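Local coordinates for penicillin binding protein 2X (Streptococcus thermophilus, PDB 5U47) that probably cross-links the peptides of adjacent glycan strands in septal peptidoglycan as a transpeptidase of the divisome, and is the kind of enzyme that beta-lactams inactivate by acylation, at residues F437-V441 with S579-S584; K446-R450 with T587-Y592; V449-K453 with I636-E640; S591-G595 with T608-V614. The protein carries 1 engineered substitution. All coordinates share one frame. Residue numbers count along the deposited sequence, not the author numbering.

In the fold
From the N terminus, the hairpin of strands 438-443 and 448-451 comes first; its second strand ends at Thr451, continuing as loop through Lys453. The partners follow more than 130 residues later. Interaction 1 closes a loop from the first strand to the linker after helix 574-577. Interactions 2 and 3 both start on the second strand, sharing Val449 and Arg450, and each crosses interaction 1; interaction 2 closes on the linker at 587-592, interaction 3 on the loop 636-640 just before strand 641-646 of the first PASTA domain. Interaction 4 is local to that domain, within the span interaction 3 closes. Arg450 reaches parts of interactions 2, 3 and 4, tying hairpin, linker and PASTA domain together.

Interaction 1. Residues F437-V441 with S579-S584; sequences FIKQV and SVSEGS
Gln440 and Lys439 lose the most surface to the loop 579-584, followed by Val580; the contact as a whole buries 230 Å² summed over both sides. Strand 438-441 is extended except at Lys439 (phi/psi -95/-43), where a classic beta bulge places Lys439 and Gln440 together opposite Tyr219. Both residues therefore point CB toward the loop, each with chi1 t; the nearest CA pair is Gln440 and Ser581, 7.5 Å apart. Gln440 is extended, chi2 also t, and its NE2 donates to Ser584 OG at 3.0 Å and also to Thr451 OG1, while OE1 lies 3.3 Å from Val580 CG2. Lys439 bends at chi2 (p), so that its CD packs 3.3 Å from Ser579 OG and its CE 3.7 Å from Ser581 OG, and NZ goes on to a salt bridge with Glu257. The loop holds its own shape: Ser579 OG accepts from Ser581 N (3.3 Å) and from Ser581 OG (2.9 Å), and Ser584 OG donates to Val580 O at 2.7 Å. Gly583 turns the chain with phi 137°. The arrangement joins a bulged sheet strand to a compact serine-rich loop that opens with an ST turn.

Interaction 2. Residues K446-R450 with T587-Y592; sequences KGTVR and TEETSY
Two backbone hydrogen bonds set the register: Val449 N to Glu588 O at 3.1 Å, and Thr590 N to Val449 O at 3.0 Å. They make a single beta bridge between Val449 and Glu589, CA atoms 5.0 Å apart, and the touching parts run 60° apart end to end. Beside it the hydroxyls Thr448 OG1 and Thr590 OG1 bond at 2.8 Å. Arg450 (chi1 m, chi2 t, chi3 p) swings its guanidinium along the loop; NH1 donates to Thr590 O at 2.9 Å, with a long, purely electrostatic approach to Glu589 OE1 (3.9 Å), which accepts from Ala638 N. Tyr592 CB lies over one guanidinium face, 3.6 Å from Arg450 CZ. Outward, Thr587 CG2 packs 3.3 Å from Gly447 O, and Thr587 CB 4.0 Å from Val449 CG2. Gly447, at phi 74°, and Thr448 form a G1 bulge opposite Asp443. Main-chain bonds thus pin the linker where it crosses the strand obliquely at Val449, while charged Arg450 donates to carbonyls Thr590 O, Ile636 O and Asn612 O.

Interaction 3. Residues V449-K453 with I636-E640; sequences VRTAK and IKANE
Arg450 opens the contact on strand 448-451, its CA 5.6 Å from that of Ala638. Its CB leaves sideways, but chi1 m, chi2 t and chi3 p carry the guanidinium to the loop 636-640, where NH1 and NH2 both donate to Ile636 O at 2.9 Å, a bifurcated grip lying near the guanidinium plane. Ala638 N sits over one face of the same group. Thr451 turns its side chain away, and its OG1 bonds with Gln440; its carbonyl takes the contact instead, with Thr451 O accepting from Asn639 ND2 at 2.9 Å and lying 3.8 Å from Ala638 CB. Ala452 CA passes 3.5 Å from Asn639 OD1. At Lys453, N donates to that same OD1 at 2.9 Å, so the one amide of Asn639 (chi1 m) bonds the main chain at Thr451 O and Lys453 N; Lys453 CG packs 3.6 Å from Asn639 ND2. Asn639 has phi/psi 71/7, third position of a type II turn from Lys637 to Glu640 closed by Glu640 N to Lys637 O at 3.1 Å. This turn leads into strand 641-646 of the first PASTA domain and docks on the end of strand 448-451, which pairs on its other side with strand 438-443.

Interaction 4. Residues S591-G595 with T608-V614; sequences SYQTG and TLRQNLV
Tyr592 lays its ring against Asn612, whose CB stands over one face in a CH-pi contact, 3.8 Å from the ring centroid and 11° off the normal; the closest atoms are Tyr592 CE1 and Asn612 CG, 3.5 Å apart. The extended backbone of Tyr592 (phi/psi -150/141) and chi1 t point the side chain at the end of helix 602-611, with Tyr592 CA 7.6 Å from Asn612 CA. Leu609 (chi1 m, chi2 t) meets the ring edge, with CD2 3.8 Å from Tyr592 CE2 and 3.7 Å from Tyr592 OH, and Val614 CG2 lies 3.9 Å from Tyr592 CD2. Thr594 CG2 adds a contact of 3.9 Å to Leu609 CD2, while Thr594 OG1 bonds to Gly595 O at 2.6 Å. The helix ends in a Schellman motif: Leu613, at phi 67°, is C-prime, with Val614 N to Leu609 O at 2.9 Å and Leu613 N to Arg610 O at 3.0 Å. Asn612 ND2 also donates to Thr608 O at 2.9 Å, turning its amide back to the helix. Leu609 and Val614 continue onto Ile642 of strand 641-646. The interface rests on a CH-pi contact with Asn612 and on apolar packing with Leu609 and Val614, without polar bonds between the two segments.

Interaction 1. Residues F437-V441 with S579-S584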
loop_
_atom_site.group_PDB
_atom_site.type_symbol
_atom_site.label_atom_id
_atom_site.label_comp_id
_atom_site.label_asym_id
_atom_site.label_seq_id
_atom_site.Cartn_x
_atom_site.Cartn_y
_atom_site.Cartn_z
ATOM N N PHE A 437 -4.166 3.451 -2.733
ATOM C CA PHE A 437 -2.824 3.957 -2.959
ATOM C C PHE A 437 -2.598 4.363 -4.424
ATOM O O PHE A 437 -1.528 4.903 -4.745
ATOM C CB PHE A 437 -1.730 2.969 -2.466
ATOM C CG PHE A 437 -1.743 1.633 -3.167
ATOM C CD1 PHE A 437 -1.101 1.461 -4.381
ATOM C CD2 PHE A 437 -2.406 0.546 -2.605
ATOM C CE1 PHE A 437 -1.127 0.233 -5.026
ATOM C CE2 PHE A 437 -2.436 -0.685 -3.245
ATOM C CZ PHE A 437 -1.790 -0.840 -4.462
ATOM N N ILE A 438 -3.586 4.121 -5.303
ATOM C CA ILE A 438 -3.491 4.544 -6.721
ATOM C C ILE A 438 -4.481 5.658 -6.980
ATOM O O ILE A 438 -5.693 5.496 -6.759
ATOM C CB ILE A 438 -3.845 3.423 -7.718
ATOM C CG1 ILE A 438 -2.965 2.205 -7.475
ATOM C CG2 ILE A 438 -3.693 3.918 -9.165
ATOM C CD1 ILE A 438 -3.422 0.966 -8.215
ATOM N N LYS A 439 -3.971 6.773 -7.482
ATOM C CA LYS A 439 -4.790 7.936 -7.807
ATOM C C LYS A 439 -5.190 7.914 -9.274
ATOM O O LYS A 439 -6.305 8.245 -9.626
ATOM C CB LYS A 439 -3.993 9.224 -7.556
ATOM C CG LYS A 439 -4.730 10.546 -7.798
ATOM C CD LYS A 439 -5.748 10.847 -6.694
ATOM C CE LYS A 439 -7.093 10.142 -6.863
ATOM N NZ LYS A 439 -7.748 9.802 -5.549
ATOM N N GLN A 440 -4.236 7.581 -10.129
ATOM C CA GLN A 440 -4.487 7.585 -11.567
ATOM C C GLN A 440 -3.523 6.670 -12.281
ATOM O O GLN A 440 -2.363 6.587 -11.903
ATOM C CB GLN A 440 -4.346 9.020 -12.119
ATOM C CG GLN A 440 -4.613 9.189 -13.595
ATOM C CD GLN A 440 -4.428 10.630 -14.063
ATOM O OE1 GLN A 440 -3.350 10.980 -14.491
ATOM N NE2 GLN A 440 -5.475 11.474 -13.947
ATOM N N VAL A 441 -4.024 6.009 -13.319
ATOM C CA VAL A 441 -3.238 5.159 -14.211
ATOM C C VAL A 441 -3.334 5.884 -15.554
ATOM O O VAL A 441 -4.444 6.142 -16.044
ATOM C CB VAL A 441 -3.842 3.753 -14.338
ATOM C CG1 VAL A 441 -3.031 2.892 -15.305
ATOM C CG2 VAL A 441 -3.960 3.099 -12.969
ATOM N N SER A 579 -4.819 16.603 -6.997
ATOM C CA SER A 579 -3.923 15.674 -7.621
ATOM C C SER A 579 -4.074 15.918 -9.130
ATOM O O SER A 579 -4.691 16.910 -9.545
ATOM C CB SER A 579 -4.323 14.241 -7.253
ATOM O OG SER A 579 -5.667 13.980 -7.619
ATOM N N VAL A 580 -3.516 15.021 -9.939
ATOM C CA VAL A 580 -3.698 15.105 -11.395
ATOM C C VAL A 580 -5.183 14.964 -11.792
ATOM O O VAL A 580 -5.528 15.242 -12.938
ATOM C CB VAL A 580 -2.848 14.063 -12.170
ATOM C CG1 VAL A 580 -1.371 14.428 -12.115
ATOM C CG2 VAL A 580 -3.100 12.645 -11.660
ATOM N N SER A 581 -6.038 14.524 -10.850
ATOM C CA SER A 581 -7.502 14.440 -11.066
ATOM C C SER A 581 -8.049 15.788 -11.535
ATOM O O SER A 581 -8.841 15.836 -12.474
ATOM C CB SER A 581 -8.243 14.053 -9.777
ATOM O OG SER A 581 -7.791 12.822 -9.243
ATOM N N GLU A 582 -7.631 16.866 -10.856
ATOM C CA GLU A 582 -8.005 18.244 -11.223
ATOM C C GLU A 582 -7.127 18.671 -12.403
ATOM O O GLU A 582 -6.032 19.213 -12.223
ATOM C CB GLU A 582 -7.846 19.228 -10.043
ATOM C CG GLU A 582 -8.931 19.156 -8.964
ATOM C CD GLU A 582 -8.923 17.877 -8.135
ATOM O OE1 GLU A 582 -7.883 17.188 -8.071
ATOM O OE2 GLU A 582 -9.966 17.570 -7.521
ATOM N N GLY A 583 -7.634 18.418 -13.606
ATOM C CA GLY A 583 -6.913 18.673 -14.856
ATOM C C GLY A 583 -7.094 17.506 -15.822
ATOM O O GLY A 583 -6.761 17.620 -17.004
ATOM N N SER A 584 -7.623 16.386 -15.306
ATOM C CA SER A 584 -7.867 15.158 -16.088
ATOM C C SER A 584 -9.359 14.837 -16.321
ATOM O O SER A 584 -9.680 13.823 -16.953
ATOM C CB SER A 584 -7.192 13.961 -15.403
ATOM O OG SER A 584 -5.785 14.125 -15.346
#

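Interaction 2. Residues K446-R450 with T587-Y592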
loop_
_atom_site.group_PDB
_atom_site.type_symbol
_atom_site.label_atom_id
_atom_site.label_comp_id
_atom_site.label_asym_id
_atom_site.label_seq_id
_atom_site.Cartn_x
_atom_site.Cartn_y
_atom_site.Cartn_z
ATOM N N LYS A 446 -1.409 7.228 -25.603
ATOM C CA LYS A 446 -2.755 7.491 -26.116
ATOM C C LYS A 446 -3.409 8.747 -25.600
ATOM O O LYS A 446 -4.386 9.217 -26.179
ATOM C CB LYS A 446 -3.662 6.298 -25.821
ATOM C CG LYS A 446 -3.215 4.997 -26.466
ATOM C CD LYS A 446 -3.075 5.144 -27.969
ATOM C CE LYS A 446 -2.787 3.823 -28.645
ATOM N NZ LYS A 446 -2.448 4.085 -30.070
ATOM N N GLY A 447 -2.885 9.294 -24.514
ATOM C CA GLY A 447 -3.470 10.472 -23.926
ATOM C C GLY A 447 -4.762 10.157 -23.187
ATOM O O GLY A 447 -5.695 10.965 -23.182
ATOM N N THR A 448 -4.827 8.983 -22.576
ATOM C CA THR A 448 -5.996 8.612 -21.792
ATOM C C THR A 448 -5.606 8.275 -20.353
ATOM O O THR A 448 -4.466 7.915 -20.060
ATOM C CB THR A 448 -6.764 7.432 -22.414
ATOM O OG1 THR A 448 -5.907 6.298 -22.512
ATOM C CG2 THR A 448 -7.266 7.783 -23.784
ATOM N N VAL A 449 -6.579 8.381 -19.462
ATOM C CA VAL A 449 -6.374 8.097 -18.056
ATOM C C VAL A 449 -7.571 7.402 -17.447
ATOM O O VAL A 449 -8.673 7.415 -18.015
ATOM C CB VAL A 449 -6.189 9.395 -17.237
ATOM C CG1 VAL A 449 -5.009 10.200 -17.775
ATOM C CG2 VAL A 449 -7.476 10.251 -17.227
ATOM N N ARG A 450 -7.323 6.797 -16.291
ATOM C CA ARG A 450 -8.354 6.233 -15.403
ATOM C C ARG A 450 -8.007 6.822 -14.049
ATOM O O ARG A 450 -6.888 6.625 -13.559
ATOM C CB ARG A 450 -8.319 4.708 -15.359
ATOM C CG ARG A 450 -8.885 4.114 -16.625
ATOM C CD ARG A 450 -8.714 2.611 -16.705
ATOM N NE ARG A 450 -9.617 1.866 -15.826
ATOM C CZ ARG A 450 -10.902 1.577 -16.093
ATOM N NH1 ARG A 450 -11.497 2.005 -17.198
ATOM N NH2 ARG A 450 -11.613 0.865 -15.227
ATOM N N THR A 587 -10.045 14.689 -19.871
ATOM C CA THR A 587 -9.186 13.729 -20.563
ATOM C C THR A 587 -9.997 12.467 -20.805
ATOM O O THR A 587 -10.689 11.982 -19.911
ATOM C CB THR A 587 -7.902 13.359 -19.752
ATOM O OG1 THR A 587 -7.213 14.545 -19.338
ATOM C CG2 THR A 587 -6.947 12.506 -20.594
ATOM N N GLU A 588 -9.906 11.943 -22.021
ATOM C CA GLU A 588 -10.588 10.717 -22.401
ATOM C C GLU A 588 -10.202 9.603 -21.429
ATOM O O GLU A 588 -9.060 9.555 -20.956
ATOM C CB GLU A 588 -10.198 10.351 -23.831
ATOM C CG GLU A 588 -10.785 9.053 -24.379
ATOM C CD GLU A 588 -10.337 8.774 -25.815
ATOM O OE1 GLU A 588 -9.632 9.619 -26.405
ATOM O OE2 GLU A 588 -10.682 7.702 -26.355
ATOM N N GLU A 589 -11.156 8.731 -21.116
ATOM C CA GLU A 589 -10.908 7.640 -20.183
ATOM C C GLU A 589 -10.433 6.368 -20.893
ATOM O O GLU A 589 -10.996 5.968 -21.896
ATOM C CB GLU A 589 -12.152 7.367 -19.312
ATOM C CG GLU A 589 -11.870 6.390 -18.169
ATOM C CD GLU A 589 -13.057 6.177 -17.261
ATOM O OE1 GLU A 589 -13.741 5.176 -17.487
ATOM O OE2 GLU A 589 -13.334 7.018 -16.354
ATOM N N THR A 590 -9.404 5.726 -20.345
ATOM C CA THR A 590 -8.856 4.484 -20.920
ATOM C C THR A 590 -9.875 3.371 -20.731
ATOM O O THR A 590 -10.477 3.242 -19.657
ATOM C CB THR A 590 -7.539 4.044 -20.214
ATOM O OG1 THR A 590 -6.647 5.156 -20.068
ATOM C CG2 THR A 590 -6.846 2.937 -21.007
ATOM N N SER A 591 -10.087 2.575 -21.771
ATOM C CA SER A 591 -11.028 1.465 -21.688
ATOM C C SER A 591 -10.400 0.293 -20.914
ATOM O O SER A 591 -9.164 0.135 -20.892
ATOM C CB SER A 591 -11.467 1.027 -23.098
ATOM O OG SER A 591 -10.379 0.451 -23.797
ATOM N N TYR A 592 -11.248 -0.505 -20.260
ATOM C CA TYR A 592 -10.798 -1.701 -19.526
ATOM C C TYR A 592 -11.895 -2.763 -19.537
ATOM O O TYR A 592 -13.071 -2.431 -19.444
ATOM C CB TYR A 592 -10.449 -1.387 -18.051
ATOM C CG TYR A 592 -10.057 -2.623 -17.256
ATOM C CD1 TYR A 592 -8.800 -3.226 -17.432
ATOM C CD2 TYR A 592 -10.950 -3.221 -16.365
ATOM C CE1 TYR A 592 -8.447 -4.373 -16.739
ATOM C CE2 TYR A 592 -10.603 -4.369 -15.656
ATOM C CZ TYR A 592 -9.351 -4.934 -15.831
ATOM O OH TYR A 592 -9.009 -6.076 -15.123
#

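Interaction 3. Residues V449-K453 with I636-E640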
loop_
_atom_site.group_PDB
_atom_site.type_symbol
_atom_site.label_atom_id
_atom_site.label_comp_id
_atom_site.label_asym_id
_atom_site.label_seq_id
_atom_site.Cartn_x
_atom_site.Cartn_y
_atom_site.Cartn_z
ATOM N N VAL A 449 -6.579 8.381 -19.462
ATOM C CA VAL A 449 -6.374 8.097 -18.056
ATOM C C VAL A 449 -7.571 7.402 -17.447
ATOM O O VAL A 449 -8.673 7.415 -18.015
ATOM C CB VAL A 449 -6.189 9.395 -17.237
ATOM C CG1 VAL A 449 -5.009 10.200 -17.775
ATOM C CG2 VAL A 449 -7.476 10.251 -17.227
ATOM N N ARG A 450 -7.323 6.797 -16.291
ATOM C CA ARG A 450 -8.354 6.233 -15.403
ATOM C C ARG A 450 -8.007 6.822 -14.049
ATOM O O ARG A 450 -6.888 6.625 -13.559
ATOM C CB ARG A 450 -8.319 4.708 -15.359
ATOM C CG ARG A 450 -8.885 4.114 -16.625
ATOM C CD ARG A 450 -8.714 2.611 -16.705
ATOM N NE ARG A 450 -9.617 1.866 -15.826
ATOM C CZ ARG A 450 -10.902 1.577 -16.093
ATOM N NH1 ARG A 450 -11.497 2.005 -17.198
ATOM N NH2 ARG A 450 -11.613 0.865 -15.227
ATOM N N THR A 451 -8.947 7.577 -13.484
ATOM C CA THR A 451 -8.740 8.297 -12.230
ATOM C C THR A 451 -9.656 7.782 -11.113
ATOM O O THR A 451 -10.859 7.584 -11.322
ATOM C CB THR A 451 -8.932 9.802 -12.491
ATOM O OG1 THR A 451 -8.087 10.189 -13.585
ATOM C CG2 THR A 451 -8.558 10.634 -11.248
ATOM N N ALA A 452 -9.076 7.574 -9.932
ATOM C CA ALA A 452 -9.786 6.989 -8.787
ATOM C C ALA A 452 -10.701 7.932 -8.039
ATOM O O ALA A 452 -10.511 9.139 -8.037
ATOM C CB ALA A 452 -8.787 6.376 -7.804
ATOM N N LYS A 453 -11.737 7.337 -7.443
ATOM C CA LYS A 453 -12.660 7.998 -6.535
ATOM C C LYS A 453 -12.850 7.010 -5.376
ATOM O O LYS A 453 -12.549 5.805 -5.512
ATOM C CB LYS A 453 -14.015 8.323 -7.186
ATOM C CG LYS A 453 -13.968 9.392 -8.283
ATOM C CD LYS A 453 -15.346 9.541 -8.919
ATOM C CE LYS A 453 -15.359 10.520 -10.087
ATOM N NZ LYS A 453 -15.187 11.937 -9.646
ATOM N N ILE A 636 -15.506 -1.552 -18.502
ATOM C CA ILE A 636 -15.749 -1.185 -17.121
ATOM C C ILE A 636 -15.081 0.179 -16.888
ATOM O O ILE A 636 -13.859 0.317 -17.029
ATOM C CB ILE A 636 -15.166 -2.215 -16.146
ATOM C CG1 ILE A 636 -15.690 -3.605 -16.451
ATOM C CG2 ILE A 636 -15.545 -1.879 -14.711
ATOM C CD1 ILE A 636 -15.054 -4.654 -15.568
ATOM N N LYS A 637 -15.890 1.183 -16.559
ATOM C CA LYS A 637 -15.381 2.528 -16.332
ATOM C C LYS A 637 -14.590 2.576 -15.041
ATOM O O LYS A 637 -14.734 1.711 -14.183
ATOM C CB LYS A 637 -16.535 3.531 -16.263
ATOM C CG LYS A 637 -17.312 3.637 -17.575
ATOM C CD LYS A 637 -18.474 4.606 -17.508
ATOM C CE LYS A 637 -19.129 4.688 -18.879
ATOM N NZ LYS A 637 -20.289 5.626 -18.922
ATOM N N ALA A 638 -13.753 3.593 -14.911
ATOM C CA ALA A 638 -13.040 3.794 -13.667
ATOM C C ALA A 638 -14.085 3.959 -12.551
ATOM O O ALA A 638 -15.093 4.652 -12.719
ATOM C CB ALA A 638 -12.147 5.022 -13.745
ATOM N N ASN A 639 -13.834 3.294 -11.436
ATOM C CA ASN A 639 -14.677 3.342 -10.238
ATOM C C ASN A 639 -16.010 2.632 -10.362
ATOM O O ASN A 639 -16.820 2.722 -9.456
ATOM C CB ASN A 639 -14.870 4.796 -9.793
ATOM C CG ASN A 639 -13.549 5.515 -9.704
ATOM O OD1 ASN A 639 -12.642 5.039 -9.017
ATOM N ND2 ASN A 639 -13.401 6.628 -10.442
ATOM N N GLU A 640 -16.237 1.919 -11.463
ATOM C CA GLU A 640 -17.475 1.208 -11.610
ATOM C C GLU A 640 -17.513 0.029 -10.602
ATOM O O GLU A 640 -16.539 -0.671 -10.404
ATOM C CB GLU A 640 -17.649 0.728 -13.051
ATOM C CG GLU A 640 -18.917 -0.070 -13.287
ATOM C CD GLU A 640 -19.181 -0.338 -14.759
ATOM O OE1 GLU A 640 -18.576 0.345 -15.619
ATOM O OE2 GLU A 640 -20.003 -1.221 -15.045
#

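Interaction 4. Residues S591-G595 with T608-V614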
loop_
_atom_site.group_PDB
_atom_site.type_symbol
_atom_site.label_atom_id
_atom_site.label_comp_id
_atom_site.label_asym_id
_atom_site.label_seq_id
_atom_site.Cartn_x
_atom_site.Cartn_y
_atom_site.Cartn_z
ATOM N N SER A 591 -10.087 2.575 -21.771
ATOM C CA SER A 591 -11.028 1.465 -21.688
ATOM C C SER A 591 -10.400 0.293 -20.914
ATOM O O SER A 591 -9.164 0.135 -20.892
ATOM C CB SER A 591 -11.467 1.027 -23.098
ATOM O OG SER A 591 -10.379 0.451 -23.797
ATOM N N TYR A 592 -11.248 -0.505 -20.260
ATOM C CA TYR A 592 -10.798 -1.701 -19.526
ATOM C C TYR A 592 -11.895 -2.763 -19.537
ATOM O O TYR A 592 -13.071 -2.431 -19.444
ATOM C CB TYR A 592 -10.449 -1.387 -18.051
ATOM C CG TYR A 592 -10.057 -2.623 -17.256
ATOM C CD1 TYR A 592 -8.800 -3.226 -17.432
ATOM C CD2 TYR A 592 -10.950 -3.221 -16.365
ATOM C CE1 TYR A 592 -8.447 -4.373 -16.739
ATOM C CE2 TYR A 592 -10.603 -4.369 -15.656
ATOM C CZ TYR A 592 -9.351 -4.934 -15.831
ATOM O OH TYR A 592 -9.009 -6.076 -15.123
ATOM N N GLN A 593 -11.499 -4.022 -19.678
ATOM C CA GLN A 593 -12.436 -5.145 -19.607
ATOM C C GLN A 593 -11.785 -6.285 -18.809
ATOM O O GLN A 593 -10.561 -6.421 -18.780
ATOM C CB GLN A 593 -12.926 -5.555 -21.008
ATOM C CG GLN A 593 -11.858 -5.852 -22.022
ATOM C CD GLN A 593 -12.431 -6.055 -23.428
ATOM O OE1 GLN A 593 -13.095 -5.177 -23.991
ATOM N NE2 GLN A 593 -12.158 -7.200 -23.998
ATOM N N THR A 594 -12.592 -7.072 -18.119
ATOM C CA THR A 594 -12.043 -8.117 -17.263
ATOM C C THR A 594 -11.394 -9.248 -18.001
ATOM O O THR A 594 -10.430 -9.823 -17.502
ATOM C CB THR A 594 -13.110 -8.799 -16.379
ATOM O OG1 THR A 594 -14.062 -9.485 -17.196
ATOM C CG2 THR A 594 -13.839 -7.804 -15.507
ATOM N N GLY A 595 -11.910 -9.557 -19.191
ATOM C CA GLY A 595 -11.507 -10.770 -19.880
ATOM C C GLY A 595 -12.243 -11.918 -19.165
ATOM O O GLY A 595 -13.045 -11.674 -18.241
ATOM N N THR A 608 -6.578 -7.463 -8.745
ATOM C CA THR A 608 -6.272 -7.013 -10.109
ATOM C C THR A 608 -7.252 -5.941 -10.577
ATOM O O THR A 608 -6.851 -4.938 -11.127
ATOM C CB THR A 608 -6.279 -8.218 -11.074
ATOM O OG1 THR A 608 -5.211 -9.085 -10.693
ATOM C CG2 THR A 608 -6.080 -7.800 -12.524
ATOM N N LEU A 609 -8.532 -6.152 -10.324
ATOM C CA LEU A 609 -9.553 -5.177 -10.697
ATOM C C LEU A 609 -9.320 -3.809 -10.038
ATOM O O LEU A 609 -9.505 -2.771 -10.690
ATOM C CB LEU A 609 -10.939 -5.698 -10.335
ATOM C CG LEU A 609 -11.445 -6.839 -11.220
ATOM C CD1 LEU A 609 -12.695 -7.475 -10.625
ATOM C CD2 LEU A 609 -11.691 -6.350 -12.640
ATOM N N ARG A 610 -8.949 -3.803 -8.751
ATOM C CA ARG A 610 -8.646 -2.529 -8.062
ATOM C C ARG A 610 -7.403 -1.833 -8.609
ATOM O O ARG A 610 -7.333 -0.604 -8.608
ATOM C CB ARG A 610 -8.511 -2.707 -6.543
ATOM C CG ARG A 610 -9.832 -3.024 -5.892
ATOM C CD ARG A 610 -9.807 -2.730 -4.409
ATOM N NE ARG A 610 -11.142 -2.917 -3.884
ATOM C CZ ARG A 610 -11.643 -4.053 -3.413
ATOM N NH1 ARG A 610 -10.921 -5.166 -3.359
ATOM N NH2 ARG A 610 -12.907 -4.062 -2.992
ATOM N N GLN A 611 -6.424 -2.598 -9.087
ATOM C CA GLN A 611 -5.256 -1.991 -9.744
ATOM C C GLN A 611 -5.675 -1.198 -10.977
ATOM O O GLN A 611 -5.007 -0.228 -11.367
ATOM C CB GLN A 611 -4.261 -3.067 -10.148
ATOM C CG GLN A 611 -3.655 -3.771 -8.939
ATOM C CD GLN A 611 -2.847 -4.993 -9.298
ATOM O OE1 GLN A 611 -2.813 -5.412 -10.456
ATOM N NE2 GLN A 611 -2.199 -5.582 -8.306
ATOM N N ASN A 612 -6.793 -1.625 -11.573
ATOM C CA ASN A 612 -7.354 -1.007 -12.751
ATOM C C ASN A 612 -8.516 -0.067 -12.413
ATOM O O ASN A 612 -9.271 0.338 -13.295
ATOM C CB ASN A 612 -7.742 -2.085 -13.777
ATOM C CG ASN A 612 -6.517 -2.792 -14.339
ATOM O OD1 ASN A 612 -5.894 -2.302 -15.296
ATOM N ND2 ASN A 612 -6.128 -3.918 -13.714
ATOM N N LEU A 613 -8.618 0.275 -11.137
ATOM C CA LEU A 613 -9.584 1.224 -10.624
ATOM C C LEU A 613 -11.063 0.802 -10.680
ATOM O O LEU A 613 -11.967 1.633 -10.595
ATOM C CB LEU A 613 -9.341 2.615 -11.219
ATOM C CG LEU A 613 -7.895 3.124 -11.054
ATOM C CD1 LEU A 613 -7.838 4.585 -11.424
ATOM C CD2 LEU A 613 -7.401 2.956 -9.618
ATOM N N VAL A 614 -11.296 -0.488 -10.762
ATOM C CA VAL A 614 -12.647 -1.027 -10.689
ATOM C C VAL A 614 -12.919 -1.253 -9.196
ATOM O O VAL A 614 -11.962 -1.388 -8.407
ATOM C CB VAL A 614 -12.734 -2.324 -11.494
ATOM C CG1 VAL A 614 -14.104 -2.977 -11.361
ATOM C CG2 VAL A 614 -12.428 -2.019 -12.954
#